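Local coordinates for protein cytokinin riboside 5'-monophosphate phosphoribohydrolase (Corynebacterium glutamicum, PDB 5WQ3) that belongs to the lysine-decarboxylase-like (LOG) proteins of the SLOG clan and folds as a Rossmann-like alpha/beta domain built on a parallel sheet, at residues D46-R49 against V50-Q54; F153-K156 against T157-K161; A205-V208 against D209-R212; H213-E217 against E218-D222. One frame throughout, in Å; residues are numbered along the deposited sequence. Where two conformers were deposited one is given.

The four contacts are all local, and they follow one another along the chain without overlap. Contact 1 forms the first turns of helix 46-64, and contact 2 lies on helix 152-162, nearest the centre of the chain (about 10 Å); their centres are about 17 Å apart and they meet where Ile53 CD1 packs on Phe153 CZ at 3.8 Å. Contacts 3 and 4 share helix 201-216, which follows strand 196-199 of the parallel sheet; their centres are about 11 Å apart, and contact 4 closes the helix. From contact 2 to contact 3 is about 26 Å between centres, so contacts 1 and 2 form one touching pair and contacts 3 and 4 another, well apart in the Rossmann-like domain.

Contact 1 (D46-R49 against V50-Q54)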
loop_
_atom_site.group_PDB
_atom_site.type_symbol
_atom_site.label_atom_id
_atom_site.label_comp_id
_atom_site.label_asym_id
_atom_site.label_seq_id
_atom_site.Cartn_x
_atom_site.Cartn_y
_atom_site.Cartn_z
ATOM N N ASP C 46 56.181 5.442 2.497
ATOM C CA ASP C 46 57.403 4.774 2.814
ATOM C C ASP C 46 57.999 5.239 4.147
ATOM O O ASP C 46 58.583 4.444 4.797
ATOM C CB ASP C 46 58.403 4.848 1.650
ATOM C CG ASP C 46 58.200 3.737 0.573
ATOM O OD1 ASP C 46 57.326 2.911 0.666
ATOM O OD2 ASP C 46 58.928 3.717 -0.391
ATOM N N PRO C 47 57.830 6.498 4.554
ATOM C CA PRO C 47 58.511 6.858 5.822
ATOM C C PRO C 47 57.947 6.123 6.985
ATOM O O PRO C 47 58.676 5.520 7.774
ATOM C CB PRO C 47 58.271 8.363 5.954
ATOM C CG PRO C 47 58.176 8.824 4.535
ATOM C CD PRO C 47 57.367 7.696 3.852
ATOM N N TRP C 48 56.622 6.078 7.021
ATOM C CA TRP C 48 55.932 5.307 8.033
ATOM C C TRP C 48 56.145 3.820 7.905
ATOM O O TRP C 48 56.236 3.120 8.897
ATOM C CB TRP C 48 54.431 5.589 7.990
ATOM C CG TRP C 48 53.698 5.011 9.215
ATOM C CD1 TRP C 48 52.805 4.018 9.214
ATOM C CD2 TRP C 48 53.843 5.429 10.587
ATOM N NE1 TRP C 48 52.337 3.788 10.521
ATOM C CE2 TRP C 48 52.998 4.634 11.366
ATOM C CE3 TRP C 48 54.640 6.401 11.231
ATOM C CZ2 TRP C 48 52.900 4.764 12.737
ATOM C CZ3 TRP C 48 54.495 6.569 12.583
ATOM C CH2 TRP C 48 53.634 5.746 13.334
ATOM N N ARG C 49 56.189 3.325 6.685
ATOM C CA ARG C 49 56.474 1.906 6.490
ATOM C C ARG C 49 57.834 1.475 7.101
ATOM O O ARG C 49 57.941 0.433 7.733
ATOM C CB ARG C 49 56.504 1.605 5.009
ATOM C CG ARG C 49 56.999 0.218 4.708
ATOM C CD ARG C 49 56.016 -0.379 3.750
ATOM N NE ARG C 49 56.258 -1.777 3.522
ATOM C CZ ARG C 49 56.577 -2.238 2.333
ATOM N NH1 ARG C 49 56.706 -1.371 1.364
ATOM N NH2 ARG C 49 56.806 -3.548 2.152
ATOM N N VAL C 50 58.858 2.285 6.872
ATOM C CA VAL C 50 60.205 2.023 7.440
ATOM C C VAL C 50 60.169 2.037 8.986
ATOM O O VAL C 50 60.745 1.150 9.657
ATOM C CB VAL C 50 61.194 3.029 6.800
ATOM C CG1 VAL C 50 62.407 3.259 7.629
ATOM C CG2 VAL C 50 61.547 2.532 5.365
ATOM N N LEU C 51 59.463 3.013 9.568
ATOM C CA LEU C 51 59.286 3.029 11.027
ATOM C C LEU C 51 58.558 1.777 11.521
ATOM O O LEU C 51 58.927 1.171 12.541
ATOM C CB LEU C 51 58.577 4.289 11.462
ATOM C CG LEU C 51 59.348 5.606 11.246
ATOM C CD1 LEU C 51 58.528 6.797 11.694
ATOM C CD2 LEU C 51 60.639 5.572 12.038
ATOM N N ARG C 52 57.509 1.390 10.814
ATOM C CA ARG C 52 56.734 0.216 11.187
ATOM C C ARG C 52 57.584 -1.035 11.090
ATOM O O ARG C 52 57.570 -1.887 11.991
ATOM C CB ARG C 52 55.548 0.020 10.294
ATOM C CG ARG C 52 54.413 0.918 10.567
ATOM C CD ARG C 52 53.169 0.362 9.914
ATOM N NE ARG C 52 52.666 -0.858 10.529
ATOM C CZ ARG C 52 51.457 -1.383 10.228
ATOM N NH1 ARG C 52 51.006 -2.474 10.832
ATOM N NH2 ARG C 52 50.664 -0.778 9.337
ATOM N N ILE C 53 58.304 -1.150 9.993
ATOM C CA ILE C 53 59.294 -2.261 9.836
ATOM C C ILE C 53 60.277 -2.335 11.006
ATOM O O ILE C 53 60.410 -3.357 11.653
ATOM C CB ILE C 53 59.993 -2.179 8.472
ATOM C CG1 ILE C 53 58.999 -2.503 7.339
ATOM C CG2 ILE C 53 61.112 -3.212 8.314
ATOM C CD1 ILE C 53 59.528 -2.051 5.999
ATOM N N GLN C 54 60.880 -1.206 11.364
ATOM C CA GLN C 54 61.819 -1.151 12.444
ATOM C C GLN C 54 61.159 -1.598 13.709
ATOM O O GLN C 54 61.716 -2.303 14.519
ATOM C CB GLN C 54 62.382 0.302 12.633
ATOM C CG GLN C 54 63.427 0.304 13.728
ATOM C CD GLN C 54 64.133 1.647 14.005
ATOM O OE1 GLN C 54 63.820 2.331 14.962
ATOM N NE2 GLN C 54 65.123 1.976 13.195
#
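The N-terminal turns of helix 46-64 bring Trp48 against Arg52 and Leu51 on the surface of the Rossmann-like domain. Four successive i to i+4 backbone bonds make the frame, from Val50 N to Asp46 O through to Ile53 N to Arg49 O; the last is 2.8 Å long. Trp48 meets two side chains of the next turn. With its CG anti to the backbone N (chi1 -169°), the indole stands out from the helix and leans toward Arg52, whose chain passes over one face of it. Arg52 CG lies 3.9 Å from the centroid of the five-membered ring of Trp48, 28° off the ring normal, a CH-pi contact. Arg52 CG and CD do the touching; the guanidinium lies further on, its plane 55° from that of the indole. At the benzo end of the ring, Leu51 brings CD1 to 3.9 Å from Trp48 CE3, its chain lying at about a right angle to that of the tryptophan. Trp42, before the helix, adds an edge-to-face ring contact to Trp48, while Arg52 touches Arg150 and Tyr151 of the loop leading into helix 152-162. One turn on from Arg49, Ile53 sets CD1 3.6 Å from Arg49 CG, and its CG1 rests 3.1 Å from Arg49 O.

Contact 2 (F153-K156 against T157-K161). With EDO (1,2-ethanediol), chain L.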
loop_
_atom_site.group_PDB
_atom_site.type_symbol
_atom_site.label_atom_id
_atom_site.label_comp_id
_atom_site.label_asym_id
_atom_site.label_seq_id
_atom_site.Cartn_x
_atom_site.Cartn_y
_atom_site.Cartn_z
ATOM N N PHE C 153 58.413 -10.732 6.027
ATOM C CA PHE C 153 59.861 -10.830 6.081
ATOM C C PHE C 153 60.433 -10.693 7.473
ATOM O O PHE C 153 61.427 -11.328 7.776
ATOM C CB PHE C 153 60.568 -9.882 5.103
ATOM C CG PHE C 153 60.127 -8.457 5.196
ATOM C CD1 PHE C 153 59.015 -8.013 4.462
ATOM C CD2 PHE C 153 60.780 -7.560 6.013
ATOM C CE1 PHE C 153 58.603 -6.702 4.532
ATOM C CE2 PHE C 153 60.362 -6.251 6.109
ATOM C CZ PHE C 153 59.281 -5.813 5.357
ATOM N N ALA C 154 59.803 -9.890 8.330
ATOM C CA ALA C 154 60.196 -9.875 9.719
ATOM C C ALA C 154 59.893 -11.150 10.441
ATOM O O ALA C 154 60.693 -11.637 11.244
ATOM C CB ALA C 154 59.540 -8.755 10.453
ATOM N N ARG C 155 58.695 -11.635 10.249
ATOM C CA ARG C 155 58.324 -12.869 10.861
ATOM C C ARG C 155 59.313 -14.007 10.469
ATOM O O ARG C 155 59.721 -14.782 11.345
ATOM C CB ARG C 155 56.955 -13.220 10.436
ATOM C CG ARG C 155 56.437 -14.409 11.116
ATOM C CD ARG C 155 55.652 -15.080 10.038
ATOM N NE ARG C 155 54.557 -15.797 10.572
ATOM C CZ ARG C 155 53.802 -16.565 9.841
ATOM N NH1 ARG C 155 54.028 -16.713 8.554
ATOM N NH2 ARG C 155 52.858 -17.207 10.415
ATOM N N LYS C 156 59.701 -14.096 9.194
ATOM C CA LYS C 156 60.596 -15.190 8.724
ATOM C C LYS C 156 61.991 -15.078 9.337
ATOM O O LYS C 156 62.628 -16.087 9.605
ATOM C CB LYS C 156 60.709 -15.222 7.190
ATOM C CG LYS C 156 59.519 -15.771 6.383
ATOM C CD LYS C 156 59.717 -15.377 4.893
ATOM C CE LYS C 156 59.300 -16.464 3.898
ATOM N NZ LYS C 156 59.872 -16.245 2.521
ATOM N N THR C 157 62.497 -13.861 9.565
ATOM C CA THR C 157 63.718 -13.708 10.249
ATOM C C THR C 157 63.673 -14.328 11.671
ATOM O O THR C 157 64.676 -14.900 12.097
ATOM C CB THR C 157 64.057 -12.193 10.372
ATOM O OG1 THR C 157 64.095 -11.654 9.048
ATOM C CG2 THR C 157 65.371 -11.976 10.946
ATOM N N MET C 158 62.555 -14.162 12.406
ATOM C CA MET C 158 62.471 -14.587 13.786
ATOM C C MET C 158 62.584 -16.104 13.850
ATOM O O MET C 158 63.206 -16.616 14.773
ATOM C CB MET C 158 61.166 -14.169 14.412
ATOM C CG MET C 158 60.835 -12.675 14.479
ATOM S SD MET C 158 62.144 -11.723 15.131
ATOM C CE MET C 158 61.799 -10.118 14.372
ATOM N N PHE C 159 62.047 -16.824 12.862
ATOM C CA PHE C 159 62.164 -18.315 12.876
ATOM C C PHE C 159 63.608 -18.787 12.789
ATOM O O PHE C 159 63.997 -19.726 13.505
ATOM C CB PHE C 159 61.358 -18.957 11.755
ATOM C CG PHE C 159 59.861 -18.755 11.849
ATOM C CD1 PHE C 159 59.171 -19.047 12.978
ATOM C CD2 PHE C 159 59.151 -18.282 10.761
ATOM C CE1 PHE C 159 57.795 -18.899 13.039
ATOM C CE2 PHE C 159 57.749 -18.140 10.809
ATOM C CZ PHE C 159 57.074 -18.431 11.960
ATOM N N LEU C 160 64.426 -18.114 11.958
ATOM C CA LEU C 160 65.797 -18.481 11.762
ATOM C C LEU C 160 66.658 -18.024 12.916
ATOM O O LEU C 160 67.605 -18.695 13.285
ATOM C CB LEU C 160 66.370 -17.896 10.460
ATOM C CG LEU C 160 65.843 -18.554 9.171
ATOM C CD1 LEU C 160 66.141 -17.686 7.939
ATOM C CD2 LEU C 160 66.448 -19.962 9.057
ATOM N N LYS C 161 66.361 -16.860 13.461
ATOM C CA LYS C 161 67.221 -16.300 14.515
ATOM C C LYS C 161 66.993 -16.980 15.896
ATOM O O LYS C 161 67.936 -17.083 16.663
ATOM C CB LYS C 161 66.972 -14.766 14.658
ATOM C CG LYS C 161 68.036 -14.057 15.502
ATOM C CD LYS C 161 67.804 -12.553 15.542
ATOM C CE LYS C 161 68.871 -11.869 16.381
ATOM N NZ LYS C 161 68.523 -10.451 16.636
HETATM C C1 EDO L . 64.506 -14.446 6.657
HETATM O O1 EDO L . 65.702 -13.765 6.973
HETATM C C2 EDO L . 64.527 -14.718 5.178
HETATM O O2 EDO L . 63.463 -13.997 4.583
#
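Helix 152-162 runs beside the parallel sheet of the Rossmann-like domain, and within it the Phe153 carbonyl meets Thr157 on one side while Arg155 meets Phe159 on the other. The carbonyl oxygen of Phe153 takes two donors from Thr157: the backbone N at 3.3 Å and, more closely, the hydroxyl OG1 at 3.0 Å. The chi1 of -57°, which sets OG1 beside the backbone N, turns the hydroxyl back toward the preceding turn. The same OG1 accepts a weak bond of 3.4 Å from O1 of a 1,2-ethanediol molecule, probably left from crystallisation, whose C1 also lies against Leu160 CD1. Facing the sheet, the bent chain of Arg155 runs across Phe159: Arg155 CD comes to 3.8 Å from Phe159 CE2, and Phe159 CZ sits over one face of the guanidinium, 3.9 Å from Arg155 NE. With the planes 54° apart, this is an inclined packing and not a parallel stack. Phe159 N reaches Arg155 O only weakly, at 3.4 Å. Arg155 NE is hydrogen-bonded to Leu129 O of strand 126-131, and Lys156 NZ forms salt bridges with Glu181 and Asp177 of helix 173-188. Thus the buried arginine is fixed at its polar end by the sheet and along its chain by an aromatic neighbour, while the threonine hydroxyl is satisfied by its own helix.

Contact 3 (A205-V208 against D209-R212)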
loop_
_atom_site.group_PDB
_atom_site.type_symbol
_atom_site.label_atom_id
_atom_site.label_comp_id
_atom_site.label_asym_id
_atom_site.label_seq_id
_atom_site.Cartn_x
_atom_site.Cartn_y
_atom_site.Cartn_z
ATOM N N ALA C 205 57.766 -37.754 -0.812
ATOM C CA ALA C 205 58.700 -38.544 -1.651
ATOM C C ALA C 205 58.935 -37.899 -3.019
ATOM O O ALA C 205 60.047 -37.804 -3.501
ATOM C CB ALA C 205 58.243 -40.054 -1.827
ATOM N N GLY C 206 57.878 -37.457 -3.660
ATOM C CA GLY C 206 58.024 -36.939 -5.008
ATOM C C GLY C 206 58.799 -35.643 -5.076
ATOM O O GLY C 206 59.520 -35.382 -6.050
ATOM N N LEU C 207 58.717 -34.829 -4.020
ATOM C CA LEU C 207 59.571 -33.650 -4.030
ATOM C C LEU C 207 61.034 -34.044 -3.879
ATOM O O LEU C 207 61.920 -33.572 -4.559
ATOM C CB LEU C 207 59.112 -32.724 -2.853
ATOM C CG LEU C 207 59.951 -31.433 -2.793
ATOM C CD1 LEU C 207 59.807 -30.588 -4.042
ATOM C CD2 LEU C 207 59.679 -30.624 -1.506
ATOM N N VAL C 208 61.306 -34.892 -2.898
ATOM C CA VAL C 208 62.700 -35.295 -2.639
ATOM C C VAL C 208 63.295 -36.049 -3.862
ATOM O O VAL C 208 64.444 -35.844 -4.201
ATOM C CB VAL C 208 62.793 -36.093 -1.303
ATOM C CG1 VAL C 208 64.235 -36.519 -1.056
ATOM C CG2 VAL C 208 62.309 -35.227 -0.161
ATOM N N ASP C 209 62.501 -36.893 -4.525
ATOM C CA ASP C 209 62.990 -37.590 -5.760
ATOM C C ASP C 209 63.360 -36.587 -6.877
ATOM O O ASP C 209 64.394 -36.703 -7.556
ATOM C CB ASP C 209 61.951 -38.587 -6.275
ATOM C CG ASP C 209 61.545 -39.640 -5.228
ATOM O OD1 ASP C 209 62.325 -39.937 -4.304
ATOM O OD2 ASP C 209 60.431 -40.191 -5.316
ATOM N N TRP C 210 62.529 -35.576 -7.069
ATOM C CA TRP C 210 62.827 -34.573 -8.074
ATOM C C TRP C 210 64.094 -33.831 -7.699
ATOM O O TRP C 210 64.965 -33.605 -8.528
ATOM C CB TRP C 210 61.644 -33.601 -8.231
ATOM C CG TRP C 210 61.861 -32.495 -9.233
ATOM C CD1 TRP C 210 61.901 -32.597 -10.598
ATOM C CD2 TRP C 210 62.122 -31.124 -8.931
ATOM N NE1 TRP C 210 62.151 -31.374 -11.159
ATOM C CE2 TRP C 210 62.284 -30.452 -10.143
ATOM C CE3 TRP C 210 62.203 -30.418 -7.755
ATOM C CZ2 TRP C 210 62.555 -29.117 -10.217
ATOM C CZ3 TRP C 210 62.466 -29.072 -7.823
ATOM C CH2 TRP C 210 62.622 -28.436 -9.058
ATOM N N ILE C 211 64.205 -33.431 -6.450
ATOM C CA ILE C 211 65.411 -32.719 -6.032
ATOM C C ILE C 211 66.687 -33.561 -6.333
ATOM O O ILE C 211 67.676 -33.031 -6.875
ATOM C CB ILE C 211 65.342 -32.349 -4.540
ATOM C CG1 ILE C 211 64.286 -31.236 -4.311
ATOM C CG2 ILE C 211 66.709 -31.860 -4.046
ATOM C CD1 ILE C 211 63.912 -31.049 -2.851
ATOM N N ARG C 212 66.673 -34.853 -6.001
ATOM C CA ARG C 212 67.853 -35.717 -6.332
ATOM C C ARG C 212 68.040 -35.949 -7.837
ATOM O O ARG C 212 69.122 -35.755 -8.382
ATOM C CB ARG C 212 67.801 -37.068 -5.642
ATOM C CG ARG C 212 67.349 -37.026 -4.210
ATOM C CD ARG C 212 67.440 -38.390 -3.564
ATOM N NE ARG C 212 67.687 -38.244 -2.129
ATOM C CZ ARG C 212 68.896 -38.105 -1.578
ATOM N NH1 ARG C 212 69.011 -37.977 -0.255
ATOM N NH2 ARG C 212 70.000 -38.084 -2.333
#
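Following a kink in helix 201-216, where the N atoms of Gly206 and Leu207 have no bond to the turn before, four i to i+4 bonds join residues 205-208 to 209-212, running from Asp209 N to Ala205 O at 2.8 Å to Arg212 N to Val208 O at 3.0 Å. On the face turned to the neighbouring helix 173-188, Leu207 CG meets Ile211 CD1 at 4.0 Å, and both side chains touch Phe180 of that helix. Ile211 holds CG1 beside its backbone N (chi1 -70°), which lays the longer branch back over the preceding turn, 3.3 Å from Leu207 O. A looser touch of 4.4 Å links Leu207 CD1 to Trp210 CE3. Val208 and Arg212 run side by side in the same direction: Val208 CG1 lies 4.0 Å from Arg212 NE, and Arg212 CG approaches Val208 O at 3.1 Å. The guanidinium continues to Asp227 of helix 223-227, with which NH1 forms a salt bridge. The arginine therefore lays its chain along Val208 and reaches helix 223-227 both by contact with Val226 and through its charge, tying the two helices together.

Contact 4 (H213-E217 against E218-D222); sequences HRLVE and EGMID
Two bends in the chain of Arg214, at chi2 (54°) and chi3 (73°), bring its guanidinium round beside Glu218, one turn further on, whose chain runs extended beyond CG. The two side chains lie next to each other and point the same way. Arg214 NH1 gives a hydrogen bond of 2.7 Å to Glu218 OE2, the core of a salt bridge. OE2 takes this bond nearly in line with its own C-O bond and sits at the guanidinium edge, close to that plane, while the planes of the two flat groups stand 57° apart. The same OE2 also lies 3.1 Å from Arg214 CD. In the backbone, Glu218 N bonds Arg214 O at 3.1 Å, next to a wider pi-type turn at 213-216. Then the pattern changes: Gly219 N reaches back to Val216 O at 2.6 Å, closing a type I beta turn, while Met220 N bonds Leu215 O at 2.7 Å. Ile221 N adds a weak second bond to that same Leu215 O. Beyond the glycine the chain folds apolar groups onto the helix. Ile221 CD1 packs on Val216 CG2 at 3.8 Å and also touches Leu215 CB, and Met220 CG lies 4.0 Å from Leu215 CD2, the two side chains crossing at about a right angle. Val226 of helix 223-227 touches both Val216 and Ile221. With Gly219 at positive phi as the C-prime residue, the paired bonds to Leu215 O and Val216 O make this a Schellman motif terminating helix 201-216.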
loop_
_atom_site.group_PDB
_atom_site.type_symbol
_atom_site.label_atom_id
_atom_site.label_comp_id
_atom_site.label_asym_id
_atom_site.label_seq_id
_atom_site.Cartn_x
_atom_site.Cartn_y
_atom_site.Cartn_z
ATOM N N HIS C 213 66.980 -36.305 -8.531
ATOM C CA HIS C 213 67.143 -36.763 -9.903
ATOM C C HIS C 213 67.320 -35.563 -10.835
ATOM O O HIS C 213 67.826 -35.675 -11.938
ATOM C CB HIS C 213 66.001 -37.705 -10.317
ATOM C CG HIS C 213 66.043 -39.038 -9.621
ATOM N ND1 HIS C 213 64.965 -39.568 -8.931
ATOM C CD2 HIS C 213 67.053 -39.937 -9.479
ATOM C CE1 HIS C 213 65.305 -40.736 -8.410
ATOM N NE2 HIS C 213 66.568 -40.983 -8.724
ATOM N N ARG C 214 66.953 -34.397 -10.378
ATOM C CA ARG C 214 67.024 -33.291 -11.240
ATOM C C ARG C 214 67.937 -32.216 -10.721
ATOM O O ARG C 214 68.827 -31.776 -11.455
ATOM C CB ARG C 214 65.610 -32.786 -11.472
ATOM C CG ARG C 214 65.472 -31.705 -12.490
ATOM C CD ARG C 214 66.090 -32.069 -13.828
ATOM N NE ARG C 214 65.269 -33.054 -14.532
ATOM C CZ ARG C 214 65.248 -33.186 -15.866
ATOM N NH1 ARG C 214 65.998 -32.392 -16.651
ATOM N NH2 ARG C 214 64.467 -34.101 -16.418
ATOM N N LEU C 215 67.787 -31.744 -9.489
ATOM C CA LEU C 215 68.709 -30.653 -9.114
ATOM C C LEU C 215 70.185 -31.148 -8.946
ATOM O O LEU C 215 71.149 -30.438 -9.268
ATOM C CB LEU C 215 68.266 -29.978 -7.834
ATOM C CG LEU C 215 66.866 -29.378 -7.791
ATOM C CD1 LEU C 215 66.606 -28.506 -6.559
ATOM C CD2 LEU C 215 66.607 -28.564 -9.017
ATOM N N VAL C 216 70.370 -32.318 -8.359
ATOM C CA VAL C 216 71.743 -32.846 -8.159
ATOM C C VAL C 216 72.301 -33.167 -9.545
ATOM O O VAL C 216 73.349 -32.655 -9.971
ATOM C CB VAL C 216 71.755 -34.149 -7.328
ATOM C CG1 VAL C 216 73.172 -34.703 -7.220
ATOM C CG2 VAL C 216 71.151 -33.928 -5.942
ATOM N N GLU C 217 71.549 -33.972 -10.274
ATOM C CA GLU C 217 72.030 -34.419 -11.553
ATOM C C GLU C 217 72.405 -33.263 -12.477
ATOM O O GLU C 217 73.373 -33.365 -13.202
ATOM C CB GLU C 217 71.078 -35.435 -12.161
ATOM C CG GLU C 217 71.203 -36.751 -11.357
ATOM C CD GLU C 217 70.168 -37.832 -11.663
ATOM O OE1 GLU C 217 70.066 -38.772 -10.840
ATOM O OE2 GLU C 217 69.460 -37.756 -12.703
ATOM N N GLU C 218 71.733 -32.122 -12.386
ATOM C CA GLU C 218 72.098 -30.984 -13.230
ATOM C C GLU C 218 73.075 -30.048 -12.574
ATOM O O GLU C 218 73.354 -28.993 -13.133
ATOM C CB GLU C 218 70.855 -30.234 -13.648
ATOM C CG GLU C 218 70.036 -31.056 -14.635
ATOM C CD GLU C 218 69.127 -30.240 -15.512
ATOM O OE1 GLU C 218 69.492 -29.096 -15.865
ATOM O OE2 GLU C 218 68.066 -30.782 -15.874
ATOM N N GLY C 219 73.621 -30.452 -11.412
ATOM C CA GLY C 219 74.545 -29.638 -10.670
ATOM C C GLY C 219 73.995 -28.344 -10.020
ATOM O O GLY C 219 74.763 -27.498 -9.643
ATOM N N MET C 220 72.698 -28.236 -9.785
ATOM C CA MET C 220 72.129 -27.021 -9.176
ATOM C C MET C 220 72.443 -26.965 -7.670
ATOM O O MET C 220 72.566 -25.883 -7.072
ATOM C CB MET C 220 70.613 -27.046 -9.293
ATOM C CG MET C 220 70.001 -27.253 -10.692
ATOM S SD MET C 220 70.283 -25.830 -11.696
ATOM C CE MET C 220 69.579 -26.231 -13.290
ATOM N N ILE C 221 72.454 -28.144 -7.045
ATOM C CA ILE C 221 72.860 -28.303 -5.646
ATOM C C ILE C 221 73.899 -29.404 -5.578
ATOM O O ILE C 221 74.070 -30.158 -6.522
ATOM C CB ILE C 221 71.686 -28.720 -4.757
ATOM C CG1 ILE C 221 71.300 -30.163 -5.034
ATOM C CG2 ILE C 221 70.517 -27.729 -4.899
ATOM C CD1 ILE C 221 70.081 -30.620 -4.313
ATOM N N ASP C 222 74.570 -29.521 -4.446
ATOM C CA ASP C 222 75.375 -30.710 -4.201
ATOM C C ASP C 222 74.585 -31.667 -3.397
ATOM O O ASP C 222 73.615 -31.330 -2.714
ATOM C CB ASP C 222 76.674 -30.367 -3.534
ATOM C CG ASP C 222 77.468 -29.398 -4.360
ATOM O OD1 ASP C 222 77.458 -29.540 -5.602
ATOM O OD2 ASP C 222 78.057 -28.473 -3.792
#